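Local coordinates for genome polyprotein (Chicken sicinivirus JSY, PDB 6QWT), which is the 3Dpol part of the viral polyprotein, an RNA-dependent RNA polymerase that probably copies the viral genome, at residues Gln108-Pro113 against Leu118-Leu123; Tyr139-Ala144 against Pro179-Ile184; Pro218-Phe223 against Arg384-Asp389. All blocks are in the same frame, centred on the assembly; numbering follows the deposited sequence.

Interaction 1: Gln108-Pro113 against Leu118-Leu123. Unlike the reference sequence in segment 118-123: L118 (reference Arg).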
loop_
_atom_site.group_PDB
_atom_site.type_symbol
_atom_site.label_atom_id
_atom_site.label_comp_id
_atom_site.label_asym_id
_atom_site.label_seq_id
_atom_site.Cartn_x
_atom_site.Cartn_y
_atom_site.Cartn_z
ATOM N N GLN A 108 8.874 11.575 8.303
ATOM C CA GLN A 108 8.824 11.389 6.864
ATOM C C GLN A 108 9.181 12.691 6.150
ATOM O O GLN A 108 9.251 13.766 6.752
ATOM C CB GLN A 108 7.445 10.887 6.439
ATOM C CG GLN A 108 7.226 9.406 6.704
ATOM C CD GLN A 108 5.887 8.912 6.189
ATOM O OE1 GLN A 108 5.053 8.429 6.956
ATOM N NE2 GLN A 108 5.676 9.025 4.881
ATOM N N SER A 109 9.422 12.579 4.846
ATOM C CA SER A 109 9.821 13.737 4.058
ATOM C C SER A 109 8.715 14.785 4.031
ATOM O O SER A 109 7.524 14.470 4.101
ATOM C CB SER A 109 10.167 13.317 2.631
ATOM O OG SER A 109 10.429 14.455 1.823
ATOM N N ALA A 110 9.123 16.049 3.934
ATOM C CA ALA A 110 8.166 17.140 3.825
ATOM C C ALA A 110 7.669 17.347 2.401
ATOM O O ALA A 110 6.699 18.087 2.201
ATOM C CB ALA A 110 8.783 18.436 4.353
ATOM N N GLY A 111 8.301 16.713 1.414
ATOM C CA GLY A 111 7.863 16.825 0.040
ATOM C C GLY A 111 8.264 18.140 -0.598
ATOM O O GLY A 111 8.820 19.041 0.032
ATOM N N TYR A 112 7.957 18.244 -1.891
ATOM C CA TYR A 112 8.336 19.400 -2.692
ATOM C C TYR A 112 7.366 20.559 -2.457
ATOM O O TYR A 112 6.150 20.353 -2.436
ATOM C CB TYR A 112 8.353 19.035 -4.175
ATOM C CG TYR A 112 9.118 20.020 -5.017
ATOM C CD1 TYR A 112 10.500 19.939 -5.126
ATOM C CD2 TYR A 112 8.464 21.047 -5.684
ATOM C CE1 TYR A 112 11.208 20.848 -5.884
ATOM C CE2 TYR A 112 9.162 21.959 -6.444
ATOM C CZ TYR A 112 10.534 21.854 -6.540
ATOM O OH TYR A 112 11.233 22.758 -7.298
ATOM N N PRO A 113 7.870 21.797 -2.300
ATOM C CA PRO A 113 9.292 22.158 -2.361
ATOM C C PRO A 113 9.997 22.186 -1.005
ATOM O O PRO A 113 11.176 22.540 -0.958
ATOM C CB PRO A 113 9.250 23.565 -2.962
ATOM C CG PRO A 113 7.995 24.148 -2.383
ATOM C CD PRO A 113 7.014 22.996 -2.220
ATOM N N LEU A 118 14.352 21.814 4.088
ATOM C CA LEU A 118 13.615 21.736 5.340
ATOM C C LEU A 118 13.042 20.337 5.507
ATOM O O LEU A 118 12.653 19.690 4.532
ATOM C CB LEU A 118 12.490 22.777 5.368
ATOM C CG LEU A 118 12.251 23.596 6.634
ATOM C CD1 LEU A 118 13.561 23.906 7.340
ATOM C CD2 LEU A 118 11.509 24.880 6.290
ATOM N N ASN A 119 12.987 19.883 6.755
ATOM C CA ASN A 119 12.345 18.621 7.082
ATOM C C ASN A 119 10.961 18.893 7.671
ATOM O O ASN A 119 10.535 20.040 7.823
ATOM C CB ASN A 119 13.225 17.793 8.025
ATOM C CG ASN A 119 13.348 18.404 9.412
ATOM O OD1 ASN A 119 12.964 19.550 9.646
ATOM N ND2 ASN A 119 13.892 17.630 10.346
ATOM N N ARG A 120 10.247 17.816 8.007
ATOM C CA ARG A 120 8.853 17.956 8.418
ATOM C C ARG A 120 8.739 18.637 9.776
ATOM O O ARG A 120 7.915 19.542 9.957
ATOM C CB ARG A 120 8.174 16.588 8.442
ATOM C CG ARG A 120 7.185 16.381 7.309
ATOM C CD ARG A 120 6.283 15.185 7.556
ATOM N NE ARG A 120 5.678 14.720 6.314
ATOM C CZ ARG A 120 4.839 13.695 6.228
ATOM N NH1 ARG A 120 4.501 13.020 7.316
ATOM N NH2 ARG A 120 4.338 13.346 5.051
ATOM N N ARG A 121 9.564 18.219 10.741
ATOM C CA ARG A 121 9.456 18.742 12.102
ATOM C C ARG A 121 9.683 20.250 12.154
ATOM O O ARG A 121 9.109 20.933 13.012
ATOM C CB ARG A 121 10.446 18.015 13.017
ATOM C CG ARG A 121 10.464 18.505 14.458
ATOM C CD ARG A 121 9.093 18.393 15.111
ATOM N NE ARG A 121 9.068 18.979 16.450
ATOM C CZ ARG A 121 8.812 20.259 16.701
ATOM N NH1 ARG A 121 8.557 21.095 15.702
ATOM N NH2 ARG A 121 8.812 20.707 17.949
ATOM N N SER A 122 10.495 20.789 11.244
ATOM C CA SER A 122 10.810 22.213 11.272
ATOM C C SER A 122 9.596 23.092 11.006
ATOM O O SER A 122 9.592 24.256 11.420
ATOM C CB SER A 122 11.900 22.529 10.248
ATOM O OG SER A 122 13.106 21.854 10.566
ATOM N N LEU A 123 8.572 22.572 10.334
ATOM C CA LEU A 123 7.426 23.373 9.928
ATOM C C LEU A 123 6.348 23.479 10.999
ATOM O O LEU A 123 5.314 24.107 10.750
ATOM C CB LEU A 123 6.819 22.798 8.644
ATOM C CG LEU A 123 7.788 22.668 7.471
ATOM C CD1 LEU A 123 7.269 21.673 6.447
ATOM C CD2 LEU A 123 8.020 24.028 6.837
HETATM O O HOH W 1 5.128 15.097 2.872
HETATM O O HOH W 2 11.875 17.086 4.036
#
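R120 lays its aliphatic chain against the backbone of 108-110, its CG 3.7 Å from A110 CA and 3.4 Å from Q108 O. With chi2 (-165°) and chi3 (-160°) both close to fully extended, the chain carries the guanidinium past A110 and up beside S109 and Q108. Q108 CB then sits over one face of this flat group, displaced toward its rim, 3.7 Å from R120 NH1. The polar grip on S109 O is twofold: a weak, strongly bent bond from R120 NE (2.9 Å, N-H...O 121°), and a water that donates to S109 O while accepting from R120 NH2 in the guanidinium plane. NH1 is taken up by D105 O, so the group is fixed by backbone carbonyls from two places in the same loop. Further along, A110 CB meets L123 CD1 at 4.1 Å, and a second water ties A110 N to L118 O. S109 OG accepts from G111 N at 3.1 Å, an ST turn that bends the chain beside the R120 side chain. The Ser-Ala-Gly-Tyr-Pro run from S109 is characteristic of motif G in the fingers of picornaviral polymerases, which in relatives lines the template entry channel.

Interaction 2: Tyr139-Ala144 against Pro179-Ile184; sequences YQEIEA and PIHAII
Helix-helix packing within the fingers domain of the polymerase brings 139-144, part of helix 136-147, onto the first turn of helix 180-189, which follows the motif F region and starts from P179 at its N-cap. The axes of the two segments pass 8.4 Å apart and cross at -58°, and the backbones come closest at I142 and H181. H181 is the centre of the contact. Its CB rests 3.8 Å from E141 CB and equally near I142 N, while I142 CG1 slides past it in the opposite direction. The imidazole stands between the backbone N and the carbonyl carbon (chi1 63°), which turns it alongside E141 so that the two side chains point the same way. W114 NE1 bonds to H181 ND1; since an indole N-H can only donate, a neutral H181 would probably carry its proton on NE2. The E141 carboxylate lies nearby without making a bond: OE2 is over one ring face, toward the rim, the carboxylate plane turned 46° from the ring. The apolar side of the interface is an isoleucine pair, bordered by M91 and I95 of helix 91-96. Here I142 CD1 reaches the methyls at the ends of both I184 branches, 3.7 Å from I184 CD1 and 3.7 Å from I184 CG2.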
loop_
_atom_site.group_PDB
_atom_site.type_symbol
_atom_site.label_atom_id
_atom_site.label_comp_id
_atom_site.label_asym_id
_atom_site.label_seq_id
_atom_site.Cartn_x
_atom_site.Cartn_y
_atom_site.Cartn_z
ATOM N N TYR A 139 0.620 26.765 7.169
ATOM C CA TYR A 139 -0.817 26.999 7.277
ATOM C C TYR A 139 -1.376 27.603 5.997
ATOM O O TYR A 139 -2.447 27.204 5.525
ATOM C CB TYR A 139 -1.106 27.915 8.473
ATOM C CG TYR A 139 -2.574 28.246 8.684
ATOM C CD1 TYR A 139 -3.201 29.249 7.948
ATOM C CD2 TYR A 139 -3.326 27.567 9.632
ATOM C CE1 TYR A 139 -4.541 29.551 8.143
ATOM C CE2 TYR A 139 -4.665 27.863 9.835
ATOM C CZ TYR A 139 -5.267 28.856 9.089
ATOM O OH TYR A 139 -6.598 29.152 9.292
ATOM N N GLN A 140 -0.661 28.572 5.426
ATOM C CA GLN A 140 -1.135 29.249 4.227
ATOM C C GLN A 140 -1.087 28.333 3.010
ATOM O O GLN A 140 -1.920 28.462 2.105
ATOM C CB GLN A 140 -0.307 30.510 3.998
ATOM C CG GLN A 140 -0.594 31.244 2.703
ATOM C CD GLN A 140 0.454 32.296 2.407
ATOM O OE1 GLN A 140 0.913 33.000 3.307
ATOM N NE2 GLN A 140 0.843 32.405 1.142
ATOM N N GLU A 141 -0.128 27.408 2.968
ATOM C CA GLU A 141 -0.068 26.469 1.854
ATOM C C GLU A 141 -1.176 25.426 1.954
ATOM O O GLU A 141 -1.750 25.026 0.934
ATOM C CB GLU A 141 1.305 25.799 1.803
ATOM C CG GLU A 141 2.392 26.669 1.194
ATOM C CD GLU A 141 2.073 27.087 -0.228
ATOM O OE1 GLU A 141 1.550 28.204 -0.416
ATOM O OE2 GLU A 141 2.340 26.296 -1.157
ATOM N N ILE A 142 -1.486 24.972 3.172
ATOM C CA ILE A 142 -2.616 24.065 3.365
ATOM C C ILE A 142 -3.909 24.734 2.917
ATOM O O ILE A 142 -4.739 24.129 2.229
ATOM C CB ILE A 142 -2.701 23.614 4.835
ATOM C CG1 ILE A 142 -1.405 22.929 5.268
ATOM C CG2 ILE A 142 -3.907 22.695 5.048
ATOM C CD1 ILE A 142 -1.284 22.765 6.766
ATOM N N GLU A 143 -4.091 26.000 3.300
ATOM C CA GLU A 143 -5.289 26.737 2.913
ATOM C C GLU A 143 -5.379 26.882 1.398
ATOM O O GLU A 143 -6.436 26.647 0.801
ATOM C CB GLU A 143 -5.295 28.108 3.591
ATOM C CG GLU A 143 -6.673 28.720 3.758
ATOM C CD GLU A 143 -7.512 27.988 4.784
ATOM O OE1 GLU A 143 -8.708 27.748 4.518
ATOM O OE2 GLU A 143 -6.971 27.650 5.859
ATOM N N ALA A 144 -4.273 27.272 0.759
ATOM C CA ALA A 144 -4.263 27.414 -0.695
ATOM C C ALA A 144 -4.516 26.085 -1.390
ATOM O O ALA A 144 -5.115 26.054 -2.472
ATOM C CB ALA A 144 -2.929 28.002 -1.157
ATOM N N PRO A 179 3.545 16.338 -0.998
ATOM C CA PRO A 179 4.048 17.342 -0.056
ATOM C C PRO A 179 3.167 17.442 1.183
ATOM O O PRO A 179 1.992 17.066 1.182
ATOM C CB PRO A 179 4.024 18.642 -0.865
ATOM C CG PRO A 179 3.000 18.416 -1.921
ATOM C CD PRO A 179 3.015 16.945 -2.232
ATOM N N ILE A 180 3.763 17.981 2.252
ATOM C CA ILE A 180 3.120 17.968 3.566
ATOM C C ILE A 180 1.827 18.784 3.554
ATOM O O ILE A 180 0.844 18.421 4.210
ATOM C CB ILE A 180 4.103 18.460 4.648
ATOM C CG1 ILE A 180 3.439 18.462 6.028
ATOM C CG2 ILE A 180 4.657 19.843 4.302
ATOM C CD1 ILE A 180 2.998 17.088 6.498
ATOM N N HIS A 181 1.798 19.890 2.805
ATOM C CA HIS A 181 0.583 20.701 2.776
ATOM C C HIS A 181 -0.532 20.014 1.995
ATOM O O HIS A 181 -1.711 20.202 2.313
ATOM C CB HIS A 181 0.871 22.093 2.201
ATOM C CG HIS A 181 1.337 22.089 0.776
ATOM N ND1 HIS A 181 2.589 21.651 0.401
ATOM C CD2 HIS A 181 0.726 22.497 -0.362
ATOM C CE1 HIS A 181 2.726 21.777 -0.908
ATOM N NE2 HIS A 181 1.609 22.287 -1.395
ATOM N N ALA A 182 -0.187 19.212 0.983
ATOM C CA ALA A 182 -1.206 18.433 0.286
ATOM C C ALA A 182 -1.692 17.268 1.137
ATOM O O ALA A 182 -2.854 16.858 1.024
ATOM C CB ALA A 182 -0.665 17.922 -1.047
ATOM N N ILE A 183 -0.825 16.725 1.992
ATOM C CA ILE A 183 -1.223 15.608 2.839
ATOM C C ILE A 183 -2.184 16.075 3.924
ATOM O O ILE A 183 -3.199 15.422 4.196
ATOM C CB ILE A 183 0.024 14.924 3.427
ATOM C CG1 ILE A 183 0.599 13.930 2.416
ATOM C CG2 ILE A 183 -0.302 14.227 4.740
ATOM C CD1 ILE A 183 2.086 13.744 2.530
ATOM N N ILE A 184 -1.895 17.220 4.546
ATOM C CA ILE A 184 -2.762 17.728 5.604
ATOM C C ILE A 184 -4.116 18.145 5.039
ATOM O O ILE A 184 -5.162 17.889 5.650
ATOM C CB ILE A 184 -2.065 18.882 6.347
ATOM C CG1 ILE A 184 -0.831 18.358 7.085
ATOM C CG2 ILE A 184 -3.017 19.538 7.329
ATOM C CD1 ILE A 184 0.025 19.445 7.693
#

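Interaction 3: Pro218-Phe223 against Arg384-Asp389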
loop_
_atom_site.group_PDB
_atom_site.type_symbol
_atom_site.label_atom_id
_atom_site.label_comp_id
_atom_site.label_asym_id
_atom_site.label_seq_id
_atom_site.Cartn_x
_atom_site.Cartn_y
_atom_site.Cartn_z
ATOM N N PRO A 218 -10.353 -12.406 12.316
ATOM C CA PRO A 218 -11.624 -12.036 11.670
ATOM C C PRO A 218 -11.558 -12.057 10.148
ATOM O O PRO A 218 -12.579 -12.340 9.509
ATOM C CB PRO A 218 -11.903 -10.625 12.214
ATOM C CG PRO A 218 -10.574 -10.099 12.593
ATOM C CD PRO A 218 -9.808 -11.282 13.104
ATOM N N PHE A 219 -10.399 -11.764 9.548
ATOM C CA PHE A 219 -10.251 -11.925 8.101
ATOM C C PHE A 219 -10.542 -13.364 7.688
ATOM O O PHE A 219 -11.287 -13.616 6.732
ATOM C CB PHE A 219 -8.836 -11.532 7.659
ATOM C CG PHE A 219 -8.565 -10.050 7.678
ATOM C CD1 PHE A 219 -7.316 -9.561 7.320
ATOM C CD2 PHE A 219 -9.549 -9.145 8.054
ATOM C CE1 PHE A 219 -7.052 -8.199 7.332
ATOM C CE2 PHE A 219 -9.289 -7.781 8.070
ATOM C CZ PHE A 219 -8.040 -7.308 7.709
ATOM N N TYR A 220 -9.952 -14.322 8.407
ATOM C CA TYR A 220 -10.133 -15.740 8.109
ATOM C C TYR A 220 -11.598 -16.150 8.223
ATOM O O TYR A 220 -12.160 -16.764 7.308
ATOM C CB TYR A 220 -9.258 -16.558 9.060
ATOM C CG TYR A 220 -9.327 -18.058 8.913
ATOM C CD1 TYR A 220 -8.489 -18.726 8.032
ATOM C CD2 TYR A 220 -10.196 -18.813 9.691
ATOM C CE1 TYR A 220 -8.532 -20.102 7.907
ATOM C CE2 TYR A 220 -10.247 -20.189 9.575
ATOM C CZ TYR A 220 -9.412 -20.827 8.680
ATOM O OH TYR A 220 -9.453 -22.197 8.557
ATOM N N HIS A 221 -12.235 -15.816 9.345
ATOM C CA HIS A 221 -13.607 -16.252 9.569
ATOM C C HIS A 221 -14.607 -15.527 8.674
ATOM O O HIS A 221 -15.724 -16.022 8.488
ATOM C CB HIS A 221 -13.975 -16.066 11.044
ATOM C CG HIS A 221 -13.212 -16.963 11.969
ATOM N ND1 HIS A 221 -13.356 -18.334 11.962
ATOM C CD2 HIS A 221 -12.290 -16.688 12.921
ATOM C CE1 HIS A 221 -12.560 -18.864 12.874
ATOM N NE2 HIS A 221 -11.902 -17.886 13.470
ATOM N N SER A 222 -14.234 -14.375 8.111
ATOM C CA SER A 222 -15.147 -13.672 7.215
ATOM C C SER A 222 -15.321 -14.415 5.898
ATOM O O SER A 222 -16.357 -14.274 5.241
ATOM C CB SER A 222 -14.650 -12.248 6.959
ATOM O OG SER A 222 -13.658 -12.231 5.945
ATOM N N PHE A 223 -14.326 -15.211 5.499
ATOM C CA PHE A 223 -14.396 -16.013 4.284
ATOM C C PHE A 223 -14.879 -17.438 4.544
ATOM O O PHE A 223 -14.485 -18.361 3.823
ATOM C CB PHE A 223 -13.033 -16.034 3.594
ATOM C CG PHE A 223 -12.709 -14.773 2.848
ATOM C CD1 PHE A 223 -11.850 -13.833 3.394
ATOM C CD2 PHE A 223 -13.267 -14.525 1.604
ATOM C CE1 PHE A 223 -11.549 -12.668 2.710
ATOM C CE2 PHE A 223 -12.972 -13.364 0.915
ATOM C CZ PHE A 223 -12.111 -12.433 1.469
ATOM N N ARG A 384 1.327 -13.595 3.361
ATOM C CA ARG A 384 1.073 -14.401 4.550
ATOM C C ARG A 384 -0.023 -15.426 4.295
ATOM O O ARG A 384 -1.054 -15.111 3.693
ATOM C CB ARG A 384 0.664 -13.524 5.742
ATOM C CG ARG A 384 1.712 -12.506 6.174
ATOM C CD ARG A 384 1.039 -11.306 6.828
ATOM N NE ARG A 384 1.946 -10.532 7.671
ATOM C CZ ARG A 384 2.633 -9.471 7.255
ATOM N NH1 ARG A 384 2.524 -9.060 5.997
ATOM N NH2 ARG A 384 3.427 -8.820 8.093
ATOM N N HIS A 385 0.200 -16.650 4.771
ATOM C CA HIS A 385 -0.844 -17.661 4.814
ATOM C C HIS A 385 -1.741 -17.444 6.034
ATOM O O HIS A 385 -1.471 -16.607 6.899
ATOM C CB HIS A 385 -0.239 -19.066 4.860
ATOM C CG HIS A 385 0.179 -19.595 3.523
ATOM N ND1 HIS A 385 1.472 -19.492 3.053
ATOM C CD2 HIS A 385 -0.520 -20.242 2.561
ATOM C CE1 HIS A 385 1.549 -20.048 1.857
ATOM N NE2 HIS A 385 0.353 -20.509 1.535
ATOM N N PHE A 386 -2.829 -18.210 6.088
ATOM C CA PHE A 386 -3.724 -18.266 7.242
ATOM C C PHE A 386 -3.606 -19.667 7.834
ATOM O O PHE A 386 -4.009 -20.648 7.199
ATOM C CB PHE A 386 -5.171 -17.963 6.849
ATOM C CG PHE A 386 -5.383 -16.586 6.269
ATOM C CD1 PHE A 386 -5.026 -16.303 4.957
ATOM C CD2 PHE A 386 -5.960 -15.580 7.027
ATOM C CE1 PHE A 386 -5.225 -15.043 4.421
ATOM C CE2 PHE A 386 -6.162 -14.315 6.498
ATOM C CZ PHE A 386 -5.793 -14.047 5.190
ATOM N N VAL A 387 -3.052 -19.768 9.044
ATOM C CA VAL A 387 -2.833 -21.050 9.697
ATOM C C VAL A 387 -3.444 -21.028 11.094
ATOM O O VAL A 387 -2.992 -20.264 11.952
ATOM C CB VAL A 387 -1.341 -21.415 9.777
ATOM C CG1 VAL A 387 -1.162 -22.728 10.522
ATOM C CG2 VAL A 387 -0.739 -21.503 8.378
ATOM N N PRO A 388 -4.468 -21.836 11.373
ATOM C CA PRO A 388 -5.037 -21.867 12.730
ATOM C C PRO A 388 -4.021 -22.339 13.762
ATOM O O PRO A 388 -3.144 -23.156 13.478
ATOM C CB PRO A 388 -6.201 -22.859 12.604
ATOM C CG PRO A 388 -6.548 -22.857 11.145
ATOM C CD PRO A 388 -5.245 -22.651 10.426
ATOM N N ASP A 389 -4.151 -21.804 14.973
ATOM C CA ASP A 389 -3.266 -22.199 16.061
ATOM C C ASP A 389 -3.521 -23.650 16.453
ATOM O O ASP A 389 -4.666 -24.108 16.494
ATOM C CB ASP A 389 -3.469 -21.272 17.260
ATOM C CG ASP A 389 -2.481 -21.536 18.382
ATOM O OD1 ASP A 389 -2.881 -22.159 19.389
ATOM O OD2 ASP A 389 -1.308 -21.119 18.259
#
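Y220 reaches from its helix to the strand, touching it at its root, along one ring edge and at its hydroxyl. Its CB lies 4.0 Å from F386 CD2. The ring is carried off the helix opposite the backbone N (chi1 179°), and its CD1 edge carbon makes the tightest approach of the contact, 3.6 Å to F386 CB; Y220 CE1 follows at 4.1 Å from F386 CB. At the tip, Y220 OH passes 3.9 Å from P388 CG, the tyrosine and the proline running roughly at right angles, and the hydroxyl is itself hydrogen-bonded to H377 NE2. The tyrosine and F386 thus slide past one another in opposite directions, without stacking. On the other flank of the tyrosine, H221 offers a ring face to CD2.

The strand belongs to motif E of the polymerase: R384 closes the Phe-Leu-Lys-Arg signature, and 384-388 lies in the hairpin at the junction of palm and thumb. Helix 212-222 meets it at 82°, with 9.8 Å between the axes of the two segments; the palm sheet adjoins both, strand 327-332 touching F219 and S222, and L337 touching F386.

F386 points at the helix from the strand. F386 CE2 approaches F219 CB at 4.0 Å, the methylene lying at the ring edge and near the ring plane, whereas Y220 CB comes in obliquely. The F386 ring stacks with W216, one turn back along the helix, whose NE1 bonds to H385 O, so the strand's backbone is pinned next to the aromatic cluster. Within the 218-223 segment, S222 OG donates to F219 O at 2.9 Å, tilted 28° from the carbonyl plane.

Overall arrangement
Along the chain the three contacts follow one another, each closing before the next opens. Interactions 1 and 2 are neighbours in the fingers, their centres 11 Å apart, and they touch directly: A110 O probably accepts a hydrogen bond from I180 N, and the R120 side chain packs on I180 and I183. Helix 180-189 thus carries the motif G loop on one side and helix 136-147 on another. Interaction 3 lies across the chain's centre, about 39 Å from interaction 1 and 40 Å from interaction 2 between centres. The first two contacts thus form one continuous patch of the fingers, while the third, separate from both, joins helix 212-222 to the motif E hairpin beside the palm sheet.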